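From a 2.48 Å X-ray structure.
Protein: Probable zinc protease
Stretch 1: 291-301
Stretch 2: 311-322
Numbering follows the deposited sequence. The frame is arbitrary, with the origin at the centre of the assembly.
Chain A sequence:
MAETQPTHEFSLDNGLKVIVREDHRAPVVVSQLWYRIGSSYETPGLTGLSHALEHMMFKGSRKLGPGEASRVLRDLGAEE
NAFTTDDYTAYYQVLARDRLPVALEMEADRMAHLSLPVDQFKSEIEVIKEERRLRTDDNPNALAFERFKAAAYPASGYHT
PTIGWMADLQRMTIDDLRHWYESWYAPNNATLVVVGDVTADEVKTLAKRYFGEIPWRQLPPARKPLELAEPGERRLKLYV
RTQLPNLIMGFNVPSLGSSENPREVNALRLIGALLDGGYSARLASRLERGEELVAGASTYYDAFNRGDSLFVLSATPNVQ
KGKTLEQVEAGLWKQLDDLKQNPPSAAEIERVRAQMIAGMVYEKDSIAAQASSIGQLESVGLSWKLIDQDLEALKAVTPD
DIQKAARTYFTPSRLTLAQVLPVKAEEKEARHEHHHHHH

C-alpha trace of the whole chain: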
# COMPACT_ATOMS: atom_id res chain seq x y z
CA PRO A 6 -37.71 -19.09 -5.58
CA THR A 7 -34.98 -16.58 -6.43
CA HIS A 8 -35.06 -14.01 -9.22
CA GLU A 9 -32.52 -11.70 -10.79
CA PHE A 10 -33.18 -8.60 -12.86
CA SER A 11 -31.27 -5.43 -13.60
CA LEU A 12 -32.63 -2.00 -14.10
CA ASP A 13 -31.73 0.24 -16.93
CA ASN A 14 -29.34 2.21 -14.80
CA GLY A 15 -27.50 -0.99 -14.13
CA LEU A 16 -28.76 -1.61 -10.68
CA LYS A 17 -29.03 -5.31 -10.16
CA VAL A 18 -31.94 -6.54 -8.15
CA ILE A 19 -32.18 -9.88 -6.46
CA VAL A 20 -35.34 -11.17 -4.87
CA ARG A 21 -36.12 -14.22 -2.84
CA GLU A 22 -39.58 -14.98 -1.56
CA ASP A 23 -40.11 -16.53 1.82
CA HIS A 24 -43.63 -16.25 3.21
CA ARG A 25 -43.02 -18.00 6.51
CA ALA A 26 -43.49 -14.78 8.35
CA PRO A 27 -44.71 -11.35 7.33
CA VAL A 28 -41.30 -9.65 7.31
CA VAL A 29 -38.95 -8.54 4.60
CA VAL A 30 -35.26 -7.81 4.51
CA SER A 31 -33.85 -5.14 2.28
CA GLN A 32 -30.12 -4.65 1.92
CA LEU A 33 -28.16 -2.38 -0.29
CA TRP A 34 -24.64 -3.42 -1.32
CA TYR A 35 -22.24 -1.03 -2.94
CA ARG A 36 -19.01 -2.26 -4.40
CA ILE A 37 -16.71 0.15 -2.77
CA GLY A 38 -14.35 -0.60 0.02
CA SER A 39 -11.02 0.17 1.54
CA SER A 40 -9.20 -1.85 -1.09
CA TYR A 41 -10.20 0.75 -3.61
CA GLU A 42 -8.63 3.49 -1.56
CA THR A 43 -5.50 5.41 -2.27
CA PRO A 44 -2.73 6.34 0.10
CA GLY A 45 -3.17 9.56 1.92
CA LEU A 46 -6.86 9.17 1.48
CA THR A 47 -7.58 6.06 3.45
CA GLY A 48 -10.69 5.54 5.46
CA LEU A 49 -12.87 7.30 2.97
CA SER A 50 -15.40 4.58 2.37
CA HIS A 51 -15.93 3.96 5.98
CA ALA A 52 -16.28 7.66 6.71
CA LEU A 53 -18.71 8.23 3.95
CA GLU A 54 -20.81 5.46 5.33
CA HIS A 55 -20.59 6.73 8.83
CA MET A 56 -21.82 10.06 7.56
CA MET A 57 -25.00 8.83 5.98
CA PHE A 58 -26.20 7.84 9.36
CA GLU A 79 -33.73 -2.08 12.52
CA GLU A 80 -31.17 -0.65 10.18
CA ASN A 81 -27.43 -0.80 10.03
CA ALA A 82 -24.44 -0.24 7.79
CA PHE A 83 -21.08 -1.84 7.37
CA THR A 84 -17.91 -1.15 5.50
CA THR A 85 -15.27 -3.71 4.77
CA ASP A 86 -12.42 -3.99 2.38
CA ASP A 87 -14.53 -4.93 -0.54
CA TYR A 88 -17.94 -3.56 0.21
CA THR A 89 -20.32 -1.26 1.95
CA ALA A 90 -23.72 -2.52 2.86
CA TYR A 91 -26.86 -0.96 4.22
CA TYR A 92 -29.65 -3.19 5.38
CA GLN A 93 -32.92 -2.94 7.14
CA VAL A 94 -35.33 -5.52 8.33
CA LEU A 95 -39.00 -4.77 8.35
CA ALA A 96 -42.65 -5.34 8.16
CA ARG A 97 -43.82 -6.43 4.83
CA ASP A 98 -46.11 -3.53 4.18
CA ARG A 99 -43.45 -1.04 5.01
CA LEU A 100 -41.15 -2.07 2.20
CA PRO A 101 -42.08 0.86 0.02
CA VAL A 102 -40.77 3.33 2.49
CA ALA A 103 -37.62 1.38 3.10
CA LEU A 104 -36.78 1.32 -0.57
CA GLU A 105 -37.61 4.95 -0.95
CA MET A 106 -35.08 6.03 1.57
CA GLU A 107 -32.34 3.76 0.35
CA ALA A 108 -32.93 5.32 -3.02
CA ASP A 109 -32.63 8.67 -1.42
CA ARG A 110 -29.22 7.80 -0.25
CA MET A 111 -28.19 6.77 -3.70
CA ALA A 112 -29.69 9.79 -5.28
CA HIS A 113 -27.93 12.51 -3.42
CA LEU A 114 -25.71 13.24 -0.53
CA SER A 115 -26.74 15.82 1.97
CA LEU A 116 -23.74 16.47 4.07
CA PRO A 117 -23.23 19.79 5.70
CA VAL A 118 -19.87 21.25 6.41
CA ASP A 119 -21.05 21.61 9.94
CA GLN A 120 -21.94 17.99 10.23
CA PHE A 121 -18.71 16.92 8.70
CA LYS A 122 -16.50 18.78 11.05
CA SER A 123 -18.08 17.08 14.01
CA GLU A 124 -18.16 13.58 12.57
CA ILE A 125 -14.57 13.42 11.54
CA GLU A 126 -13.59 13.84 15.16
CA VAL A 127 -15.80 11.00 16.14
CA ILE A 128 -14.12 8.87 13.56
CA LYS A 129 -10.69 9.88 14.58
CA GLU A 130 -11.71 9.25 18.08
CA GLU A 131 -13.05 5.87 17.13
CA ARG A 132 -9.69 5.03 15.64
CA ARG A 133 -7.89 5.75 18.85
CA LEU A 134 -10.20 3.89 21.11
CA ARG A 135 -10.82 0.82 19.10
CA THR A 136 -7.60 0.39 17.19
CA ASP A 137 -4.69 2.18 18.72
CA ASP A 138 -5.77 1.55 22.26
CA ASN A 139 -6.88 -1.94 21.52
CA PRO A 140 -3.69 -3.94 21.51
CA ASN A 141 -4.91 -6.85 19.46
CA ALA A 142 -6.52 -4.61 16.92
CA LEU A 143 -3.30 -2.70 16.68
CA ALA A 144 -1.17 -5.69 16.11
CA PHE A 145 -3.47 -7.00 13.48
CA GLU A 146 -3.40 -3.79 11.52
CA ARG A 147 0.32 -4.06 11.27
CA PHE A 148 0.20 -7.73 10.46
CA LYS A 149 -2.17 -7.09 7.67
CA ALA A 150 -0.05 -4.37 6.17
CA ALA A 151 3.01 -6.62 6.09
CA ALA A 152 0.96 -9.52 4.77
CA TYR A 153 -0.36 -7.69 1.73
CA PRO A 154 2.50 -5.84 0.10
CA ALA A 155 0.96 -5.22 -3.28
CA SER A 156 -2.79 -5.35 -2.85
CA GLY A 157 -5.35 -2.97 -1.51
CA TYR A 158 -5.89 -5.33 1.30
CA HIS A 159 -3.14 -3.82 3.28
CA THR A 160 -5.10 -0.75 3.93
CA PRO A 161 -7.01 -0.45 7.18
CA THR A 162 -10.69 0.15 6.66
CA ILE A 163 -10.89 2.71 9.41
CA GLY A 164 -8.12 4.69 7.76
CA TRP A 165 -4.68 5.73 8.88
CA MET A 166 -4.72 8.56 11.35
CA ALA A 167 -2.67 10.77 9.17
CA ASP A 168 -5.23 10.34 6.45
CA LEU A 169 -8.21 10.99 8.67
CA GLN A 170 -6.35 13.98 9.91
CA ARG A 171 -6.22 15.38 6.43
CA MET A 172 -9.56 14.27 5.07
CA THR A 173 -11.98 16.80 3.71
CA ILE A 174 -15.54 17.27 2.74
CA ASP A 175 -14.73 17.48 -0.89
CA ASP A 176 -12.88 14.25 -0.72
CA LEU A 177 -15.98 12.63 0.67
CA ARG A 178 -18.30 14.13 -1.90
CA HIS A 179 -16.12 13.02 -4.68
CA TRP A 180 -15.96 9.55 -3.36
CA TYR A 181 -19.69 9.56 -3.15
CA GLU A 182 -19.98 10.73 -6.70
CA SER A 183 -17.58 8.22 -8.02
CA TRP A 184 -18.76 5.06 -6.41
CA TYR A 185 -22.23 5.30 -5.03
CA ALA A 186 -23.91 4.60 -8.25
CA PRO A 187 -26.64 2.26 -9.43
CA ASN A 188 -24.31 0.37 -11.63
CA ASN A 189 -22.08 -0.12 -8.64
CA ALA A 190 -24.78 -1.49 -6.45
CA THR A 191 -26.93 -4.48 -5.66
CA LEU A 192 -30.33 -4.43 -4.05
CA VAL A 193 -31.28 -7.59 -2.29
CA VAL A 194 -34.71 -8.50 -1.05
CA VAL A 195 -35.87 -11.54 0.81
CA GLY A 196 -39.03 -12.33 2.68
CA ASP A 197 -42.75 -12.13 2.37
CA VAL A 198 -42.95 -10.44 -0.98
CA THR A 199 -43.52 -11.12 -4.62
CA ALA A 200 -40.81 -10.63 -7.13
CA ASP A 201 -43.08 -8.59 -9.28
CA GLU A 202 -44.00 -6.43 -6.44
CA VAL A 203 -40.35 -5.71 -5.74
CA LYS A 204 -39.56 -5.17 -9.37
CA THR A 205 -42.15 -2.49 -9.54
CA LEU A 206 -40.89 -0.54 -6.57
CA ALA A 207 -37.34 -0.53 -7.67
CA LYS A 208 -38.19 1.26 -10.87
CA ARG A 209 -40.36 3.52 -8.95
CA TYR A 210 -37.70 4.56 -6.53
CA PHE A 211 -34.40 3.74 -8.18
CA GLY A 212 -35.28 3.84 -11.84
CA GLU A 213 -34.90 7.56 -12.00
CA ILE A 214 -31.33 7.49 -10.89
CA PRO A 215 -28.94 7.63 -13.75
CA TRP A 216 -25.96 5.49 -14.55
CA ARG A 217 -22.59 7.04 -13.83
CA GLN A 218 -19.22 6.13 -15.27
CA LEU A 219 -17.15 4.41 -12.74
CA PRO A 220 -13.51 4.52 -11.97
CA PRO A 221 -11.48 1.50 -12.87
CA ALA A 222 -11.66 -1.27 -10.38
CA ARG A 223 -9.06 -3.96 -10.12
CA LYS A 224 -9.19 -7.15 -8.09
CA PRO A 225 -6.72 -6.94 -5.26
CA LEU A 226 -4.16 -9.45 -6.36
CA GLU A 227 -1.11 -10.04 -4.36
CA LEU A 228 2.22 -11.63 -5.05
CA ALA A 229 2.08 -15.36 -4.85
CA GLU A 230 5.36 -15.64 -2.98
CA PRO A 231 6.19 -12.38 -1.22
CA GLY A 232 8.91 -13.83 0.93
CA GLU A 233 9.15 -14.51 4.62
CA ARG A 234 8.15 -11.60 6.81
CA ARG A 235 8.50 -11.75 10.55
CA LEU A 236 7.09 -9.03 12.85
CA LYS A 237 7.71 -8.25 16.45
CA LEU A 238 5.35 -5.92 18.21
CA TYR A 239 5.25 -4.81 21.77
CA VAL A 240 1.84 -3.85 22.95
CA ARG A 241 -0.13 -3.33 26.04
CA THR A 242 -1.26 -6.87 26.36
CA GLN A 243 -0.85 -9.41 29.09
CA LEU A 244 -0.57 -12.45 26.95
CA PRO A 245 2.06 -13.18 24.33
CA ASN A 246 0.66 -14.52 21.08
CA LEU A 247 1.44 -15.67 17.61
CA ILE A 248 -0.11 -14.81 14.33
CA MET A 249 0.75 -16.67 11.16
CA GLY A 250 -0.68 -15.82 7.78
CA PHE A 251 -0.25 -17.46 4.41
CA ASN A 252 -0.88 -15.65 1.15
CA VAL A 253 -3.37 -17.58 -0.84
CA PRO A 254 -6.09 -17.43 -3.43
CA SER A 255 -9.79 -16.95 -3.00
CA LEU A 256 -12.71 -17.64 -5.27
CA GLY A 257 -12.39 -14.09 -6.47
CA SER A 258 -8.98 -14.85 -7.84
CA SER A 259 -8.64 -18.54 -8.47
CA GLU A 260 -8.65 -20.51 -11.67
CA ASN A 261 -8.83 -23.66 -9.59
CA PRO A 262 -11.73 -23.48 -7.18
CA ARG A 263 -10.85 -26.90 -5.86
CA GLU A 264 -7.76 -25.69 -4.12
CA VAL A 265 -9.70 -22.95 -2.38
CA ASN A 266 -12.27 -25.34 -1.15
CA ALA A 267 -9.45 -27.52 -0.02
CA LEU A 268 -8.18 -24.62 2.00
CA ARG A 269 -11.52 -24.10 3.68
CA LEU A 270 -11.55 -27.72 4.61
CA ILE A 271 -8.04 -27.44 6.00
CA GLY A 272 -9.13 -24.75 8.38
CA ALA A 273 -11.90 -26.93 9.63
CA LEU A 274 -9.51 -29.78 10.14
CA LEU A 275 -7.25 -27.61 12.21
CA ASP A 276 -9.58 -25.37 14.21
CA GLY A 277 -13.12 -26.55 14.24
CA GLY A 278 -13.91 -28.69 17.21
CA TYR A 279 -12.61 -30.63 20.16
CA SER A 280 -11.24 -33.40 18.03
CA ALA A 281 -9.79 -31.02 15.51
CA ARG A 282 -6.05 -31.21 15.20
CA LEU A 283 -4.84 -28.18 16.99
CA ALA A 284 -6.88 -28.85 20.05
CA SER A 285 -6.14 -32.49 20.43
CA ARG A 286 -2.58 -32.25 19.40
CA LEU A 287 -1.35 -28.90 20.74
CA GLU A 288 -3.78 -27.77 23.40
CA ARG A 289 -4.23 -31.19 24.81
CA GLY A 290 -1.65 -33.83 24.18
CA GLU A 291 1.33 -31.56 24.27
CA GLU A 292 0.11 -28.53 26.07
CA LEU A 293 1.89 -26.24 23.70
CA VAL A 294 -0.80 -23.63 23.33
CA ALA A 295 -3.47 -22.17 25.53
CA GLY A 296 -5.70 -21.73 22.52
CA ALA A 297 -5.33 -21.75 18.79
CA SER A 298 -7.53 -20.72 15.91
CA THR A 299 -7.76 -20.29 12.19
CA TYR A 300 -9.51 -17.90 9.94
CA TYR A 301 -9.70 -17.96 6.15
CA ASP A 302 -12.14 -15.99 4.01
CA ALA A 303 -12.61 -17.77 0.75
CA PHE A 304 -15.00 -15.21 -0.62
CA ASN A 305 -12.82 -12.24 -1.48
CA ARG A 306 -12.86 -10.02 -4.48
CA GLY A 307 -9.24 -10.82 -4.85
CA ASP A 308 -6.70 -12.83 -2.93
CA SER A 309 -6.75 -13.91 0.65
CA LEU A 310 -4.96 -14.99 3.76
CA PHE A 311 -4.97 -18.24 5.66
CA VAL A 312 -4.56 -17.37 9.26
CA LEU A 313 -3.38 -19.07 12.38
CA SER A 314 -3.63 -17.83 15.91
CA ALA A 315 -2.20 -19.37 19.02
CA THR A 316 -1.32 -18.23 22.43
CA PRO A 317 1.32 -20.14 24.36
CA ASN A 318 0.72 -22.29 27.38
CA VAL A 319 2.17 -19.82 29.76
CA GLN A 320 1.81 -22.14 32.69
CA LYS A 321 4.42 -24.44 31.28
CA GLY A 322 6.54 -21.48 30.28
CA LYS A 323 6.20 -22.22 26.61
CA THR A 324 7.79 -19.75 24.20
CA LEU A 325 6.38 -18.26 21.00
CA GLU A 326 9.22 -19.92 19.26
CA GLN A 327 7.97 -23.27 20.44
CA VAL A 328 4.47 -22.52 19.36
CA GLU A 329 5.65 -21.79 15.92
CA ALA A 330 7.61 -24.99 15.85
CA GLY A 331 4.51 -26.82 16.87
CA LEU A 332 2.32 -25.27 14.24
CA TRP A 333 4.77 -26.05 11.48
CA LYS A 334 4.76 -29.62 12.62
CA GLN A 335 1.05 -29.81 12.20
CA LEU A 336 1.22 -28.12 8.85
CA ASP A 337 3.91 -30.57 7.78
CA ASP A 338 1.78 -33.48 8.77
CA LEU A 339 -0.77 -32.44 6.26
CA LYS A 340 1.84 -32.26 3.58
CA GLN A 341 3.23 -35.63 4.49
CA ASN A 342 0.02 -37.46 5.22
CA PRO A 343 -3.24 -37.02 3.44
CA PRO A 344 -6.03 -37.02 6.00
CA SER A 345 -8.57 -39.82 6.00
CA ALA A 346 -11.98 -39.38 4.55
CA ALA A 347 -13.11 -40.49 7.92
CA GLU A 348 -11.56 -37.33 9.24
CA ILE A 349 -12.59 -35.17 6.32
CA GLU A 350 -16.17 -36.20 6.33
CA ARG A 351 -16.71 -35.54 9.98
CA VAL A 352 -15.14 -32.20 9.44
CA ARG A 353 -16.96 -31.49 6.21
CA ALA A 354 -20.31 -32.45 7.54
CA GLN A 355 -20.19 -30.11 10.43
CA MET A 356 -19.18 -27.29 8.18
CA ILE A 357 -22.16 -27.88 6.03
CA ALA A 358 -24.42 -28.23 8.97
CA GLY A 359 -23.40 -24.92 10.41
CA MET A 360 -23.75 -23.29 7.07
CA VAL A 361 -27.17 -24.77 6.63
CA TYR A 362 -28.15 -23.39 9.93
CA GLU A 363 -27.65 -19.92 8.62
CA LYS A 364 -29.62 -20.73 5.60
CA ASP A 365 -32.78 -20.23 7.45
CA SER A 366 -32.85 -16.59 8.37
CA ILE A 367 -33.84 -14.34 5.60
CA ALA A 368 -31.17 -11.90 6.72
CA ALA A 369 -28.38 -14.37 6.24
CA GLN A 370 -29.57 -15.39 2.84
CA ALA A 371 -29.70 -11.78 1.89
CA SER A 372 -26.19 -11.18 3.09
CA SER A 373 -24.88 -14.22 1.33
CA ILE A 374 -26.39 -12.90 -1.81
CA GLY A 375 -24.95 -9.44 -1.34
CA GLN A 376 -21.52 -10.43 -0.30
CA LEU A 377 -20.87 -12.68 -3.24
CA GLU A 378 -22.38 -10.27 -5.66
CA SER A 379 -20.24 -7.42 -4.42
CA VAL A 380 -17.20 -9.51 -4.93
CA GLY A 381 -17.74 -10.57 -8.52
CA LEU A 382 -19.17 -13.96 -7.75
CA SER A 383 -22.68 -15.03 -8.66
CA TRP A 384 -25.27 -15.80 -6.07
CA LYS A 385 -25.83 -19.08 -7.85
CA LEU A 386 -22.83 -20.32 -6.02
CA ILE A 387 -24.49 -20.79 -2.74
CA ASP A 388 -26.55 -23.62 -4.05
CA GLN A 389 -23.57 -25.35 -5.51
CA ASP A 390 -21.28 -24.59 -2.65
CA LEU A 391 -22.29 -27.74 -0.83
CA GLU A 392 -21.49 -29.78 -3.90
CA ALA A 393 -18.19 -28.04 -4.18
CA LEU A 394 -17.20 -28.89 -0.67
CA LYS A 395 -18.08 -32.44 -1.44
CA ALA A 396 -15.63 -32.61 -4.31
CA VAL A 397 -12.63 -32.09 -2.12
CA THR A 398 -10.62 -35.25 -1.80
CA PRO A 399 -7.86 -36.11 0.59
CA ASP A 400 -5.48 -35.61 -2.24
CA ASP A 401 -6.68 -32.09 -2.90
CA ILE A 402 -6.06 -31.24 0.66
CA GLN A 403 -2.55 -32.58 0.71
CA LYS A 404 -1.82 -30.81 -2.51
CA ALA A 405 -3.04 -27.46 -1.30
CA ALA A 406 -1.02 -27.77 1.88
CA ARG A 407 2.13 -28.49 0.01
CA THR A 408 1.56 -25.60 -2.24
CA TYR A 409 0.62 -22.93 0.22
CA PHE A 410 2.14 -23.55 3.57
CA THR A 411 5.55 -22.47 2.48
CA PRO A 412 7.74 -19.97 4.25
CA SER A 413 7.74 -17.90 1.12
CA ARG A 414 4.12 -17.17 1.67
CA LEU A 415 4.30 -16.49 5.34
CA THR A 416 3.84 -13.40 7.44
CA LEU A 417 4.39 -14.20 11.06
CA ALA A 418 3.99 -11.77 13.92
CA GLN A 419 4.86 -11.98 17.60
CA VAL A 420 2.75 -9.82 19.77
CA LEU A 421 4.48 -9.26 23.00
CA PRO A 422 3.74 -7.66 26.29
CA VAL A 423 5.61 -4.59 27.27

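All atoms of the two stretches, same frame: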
# COMPACT_ATOMS: atom_id res chain seq x y z
N GLU A 291 0.01 -32.11 24.38
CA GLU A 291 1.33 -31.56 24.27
C GLU A 291 1.39 -30.31 25.07
O GLU A 291 2.43 -29.91 25.48
CB GLU A 291 1.66 -31.27 22.86
CG GLU A 291 2.88 -31.99 22.37
CD GLU A 291 3.05 -31.81 20.90
OE1 GLU A 291 2.35 -32.51 20.14
OE2 GLU A 291 3.87 -30.97 20.51
N GLU A 292 0.24 -29.69 25.24
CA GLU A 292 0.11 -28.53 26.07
C GLU A 292 0.90 -27.36 25.57
O GLU A 292 1.24 -26.49 26.32
CB GLU A 292 0.57 -28.84 27.48
CG GLU A 292 0.43 -30.29 27.89
CD GLU A 292 1.34 -30.64 29.04
OE1 GLU A 292 2.27 -29.86 29.33
OE2 GLU A 292 1.13 -31.69 29.67
N LEU A 293 1.17 -27.34 24.29
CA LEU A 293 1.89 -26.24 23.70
C LEU A 293 1.19 -24.88 23.74
O LEU A 293 1.79 -23.88 24.00
CB LEU A 293 2.25 -26.63 22.29
CG LEU A 293 3.28 -25.80 21.57
CD1 LEU A 293 4.52 -25.73 22.41
CD2 LEU A 293 3.57 -26.48 20.27
N VAL A 294 -0.08 -24.86 23.45
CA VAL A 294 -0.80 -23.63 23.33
C VAL A 294 -1.91 -23.59 24.34
O VAL A 294 -2.39 -24.60 24.74
CB VAL A 294 -1.40 -23.51 21.94
CG1 VAL A 294 -0.32 -23.68 20.92
CG2 VAL A 294 -2.41 -24.59 21.72
N ALA A 295 -2.24 -22.42 24.82
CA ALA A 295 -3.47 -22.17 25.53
C ALA A 295 -4.72 -22.25 24.68
O ALA A 295 -5.74 -22.74 25.10
CB ALA A 295 -3.40 -20.82 26.20
N GLY A 296 -4.64 -21.67 23.49
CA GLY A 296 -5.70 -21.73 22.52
C GLY A 296 -5.10 -21.51 21.16
O GLY A 296 -4.04 -21.01 21.05
N ALA A 297 -5.78 -21.95 20.13
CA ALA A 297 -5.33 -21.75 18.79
C ALA A 297 -6.50 -21.72 17.84
O ALA A 297 -7.41 -22.48 17.97
CB ALA A 297 -4.35 -22.85 18.41
N SER A 298 -6.45 -20.84 16.87
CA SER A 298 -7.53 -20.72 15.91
C SER A 298 -7.06 -20.53 14.49
O SER A 298 -5.90 -20.40 14.24
CB SER A 298 -8.45 -19.60 16.29
OG SER A 298 -7.72 -18.43 16.46
N THR A 299 -8.00 -20.56 13.58
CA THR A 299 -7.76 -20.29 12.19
C THR A 299 -8.87 -19.45 11.62
O THR A 299 -9.99 -19.53 12.05
CB THR A 299 -7.64 -21.57 11.35
OG1 THR A 299 -8.92 -22.11 11.13
CG2 THR A 299 -6.84 -22.56 12.01
N TYR A 300 -8.52 -18.61 10.68
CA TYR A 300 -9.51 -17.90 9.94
C TYR A 300 -9.08 -17.83 8.50
O TYR A 300 -7.96 -17.56 8.24
CB TYR A 300 -9.68 -16.53 10.57
CG TYR A 300 -10.53 -15.56 9.80
CD1 TYR A 300 -11.90 -15.68 9.75
CD2 TYR A 300 -9.96 -14.51 9.13
CE1 TYR A 300 -12.67 -14.78 9.05
CE2 TYR A 300 -10.71 -13.62 8.42
CZ TYR A 300 -12.07 -13.75 8.38
OH TYR A 300 -12.80 -12.82 7.67
N TYR A 301 -9.95 -18.15 7.57
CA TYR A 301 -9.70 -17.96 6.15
C TYR A 301 -10.96 -17.54 5.43
O TYR A 301 -11.90 -18.28 5.44
CB TYR A 301 -9.21 -19.27 5.55
CG TYR A 301 -9.14 -19.32 4.05
CD1 TYR A 301 -8.47 -18.37 3.35
CD2 TYR A 301 -9.72 -20.34 3.36
CE1 TYR A 301 -8.40 -18.40 2.01
CE2 TYR A 301 -9.65 -20.39 2.00
CZ TYR A 301 -8.97 -19.41 1.34
OH TYR A 301 -8.87 -19.42 -0.00
N PHE A 311 -4.63 -17.13 4.82
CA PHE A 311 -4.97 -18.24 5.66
C PHE A 311 -4.30 -18.01 6.97
O PHE A 311 -3.13 -17.96 7.05
CB PHE A 311 -4.47 -19.55 5.07
CG PHE A 311 -4.95 -20.76 5.81
CD1 PHE A 311 -4.33 -21.18 6.95
CD2 PHE A 311 -6.01 -21.47 5.35
CE1 PHE A 311 -4.77 -22.28 7.61
CE2 PHE A 311 -6.44 -22.58 6.01
CZ PHE A 311 -5.83 -22.98 7.14
N VAL A 312 -5.07 -17.87 8.02
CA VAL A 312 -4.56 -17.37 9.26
C VAL A 312 -4.57 -18.30 10.44
O VAL A 312 -5.47 -19.02 10.66
CB VAL A 312 -5.23 -16.05 9.63
CG1 VAL A 312 -4.63 -15.49 10.88
CG2 VAL A 312 -5.03 -15.06 8.53
N LEU A 313 -3.50 -18.27 11.20
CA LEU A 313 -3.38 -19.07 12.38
C LEU A 313 -3.14 -18.20 13.59
O LEU A 313 -2.42 -17.25 13.54
CB LEU A 313 -2.24 -20.05 12.22
CG LEU A 313 -2.62 -21.32 11.50
CD1 LEU A 313 -2.18 -21.28 10.07
CD2 LEU A 313 -2.04 -22.50 12.20
N SER A 314 -3.81 -18.53 14.67
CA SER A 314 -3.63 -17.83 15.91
C SER A 314 -3.43 -18.76 17.09
O SER A 314 -4.22 -19.63 17.31
CB SER A 314 -4.86 -17.01 16.14
OG SER A 314 -4.52 -15.73 16.49
N ALA A 315 -2.38 -18.57 17.84
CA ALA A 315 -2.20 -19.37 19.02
C ALA A 315 -1.62 -18.54 20.10
O ALA A 315 -0.90 -17.64 19.85
CB ALA A 315 -1.29 -20.53 18.73
N THR A 316 -1.95 -18.86 21.32
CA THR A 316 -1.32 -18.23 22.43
C THR A 316 -0.64 -19.34 23.19
O THR A 316 -1.10 -20.45 23.20
CB THR A 316 -2.29 -17.41 23.27
OG1 THR A 316 -3.12 -18.28 24.02
CG2 THR A 316 -3.16 -16.60 22.40
N PRO A 317 0.52 -19.09 23.76
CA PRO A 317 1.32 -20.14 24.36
C PRO A 317 0.83 -20.61 25.70
O PRO A 317 0.20 -19.84 26.37
CB PRO A 317 2.69 -19.52 24.45
CG PRO A 317 2.45 -18.09 24.51
CD PRO A 317 1.18 -17.80 23.81
N ASN A 318 1.15 -21.83 26.10
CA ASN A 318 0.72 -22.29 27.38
C ASN A 318 1.72 -21.69 28.30
O ASN A 318 2.79 -22.17 28.47
CB ASN A 318 0.77 -23.80 27.48
CG ASN A 318 0.54 -24.31 28.88
OD1 ASN A 318 0.52 -23.56 29.83
ND2 ASN A 318 0.35 -25.59 29.01
N VAL A 319 1.33 -20.58 28.88
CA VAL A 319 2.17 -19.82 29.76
C VAL A 319 2.50 -20.54 31.04
O VAL A 319 3.53 -20.29 31.63
CB VAL A 319 1.58 -18.46 30.03
CG1 VAL A 319 2.47 -17.68 30.96
CG2 VAL A 319 1.45 -17.71 28.73
N GLN A 320 1.62 -21.42 31.47
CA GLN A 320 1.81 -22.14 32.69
C GLN A 320 3.04 -23.00 32.62
O GLN A 320 3.76 -23.14 33.57
CB GLN A 320 0.60 -23.00 32.98
CG GLN A 320 -0.72 -22.25 33.01
CD GLN A 320 -1.88 -23.18 33.21
OE1 GLN A 320 -1.76 -24.40 33.05
NE2 GLN A 320 -3.02 -22.62 33.58
N LYS A 321 3.29 -23.57 31.46
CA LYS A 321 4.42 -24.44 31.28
C LYS A 321 5.60 -23.64 30.77
O LYS A 321 6.58 -24.20 30.36
CB LYS A 321 4.09 -25.56 30.31
CG LYS A 321 3.13 -26.58 30.83
CD LYS A 321 3.83 -27.88 31.16
CE LYS A 321 4.66 -27.79 32.44
NZ LYS A 321 6.12 -28.02 32.23
N GLY A 322 5.48 -22.33 30.77
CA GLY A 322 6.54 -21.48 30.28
C GLY A 322 6.92 -21.71 28.84
O GLY A 322 8.07 -21.65 28.49

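Neighbouring antiparallel strands alternate between pairs joined by two backbone hydrogen bonds and pairs joined by none, while side chains alternate between the two faces of the sheet. The contact between 291-301 and 311-322 illustrates the rule, its strands running at 170° to each other.

Phe-311 opens the walk opposite Tyr-301. Their rings lie obliquely, centroids 5.8 Å apart, and Tyr-301 CB rests 3.9 Å from Phe-311 CD2, an apolar contact. Val-312 then forms a bonded pair with Tyr-300: Val-312 N donates to Tyr-300 O (2.9 Å), and Tyr-300 N donates to Val-312 O (3.1 Å). The Tyr-300 side chain starts on the same face as that of Val-312, but its end leads away. Leu-313 faces Thr-299 without such bonds; here the hydrogen-bonded pairs before and after, Val-312 with Tyr-300 and Ser-314 with Ser-298, join the strands, with a CA-H...O contact from Thr-299 CA to Val-312 O (3.0 Å).

Ser-314 restores the bonded pattern, its N reaching Ser-298 O at 2.8 Å and its O accepting from Ser-298 N at 2.6 Å, although the position of Ser-314 O is less certain. At Ala-315 the strands come close: its CA lies 3.9 Å from the CA of Ala-297, and the two CB atoms are also 3.9 Å apart. Val-294 CG1 adds an apolar contact to Ala-315 CB at 4.0 Å.

At Thr-316 the partners divide. Thr-316 N donates to Gly-296 O (3.0 Å), whereas Thr-316 O accepts from Ala-295 N (2.8 Å), where stretch 1 turns a corner. Pro-317, lacking an amide hydrogen, occupies a non-hydrogen-bonded position beside Val-294, and their side chains diverge.

Asn-318 fastens the end twice, through its N to Leu-293 O and its ND2 to Glu-292 O, both 3.0 Å. Its OD1 meanwhile accepts from Lys-321 N (3.2 Å), tying the following turn to the same side chain.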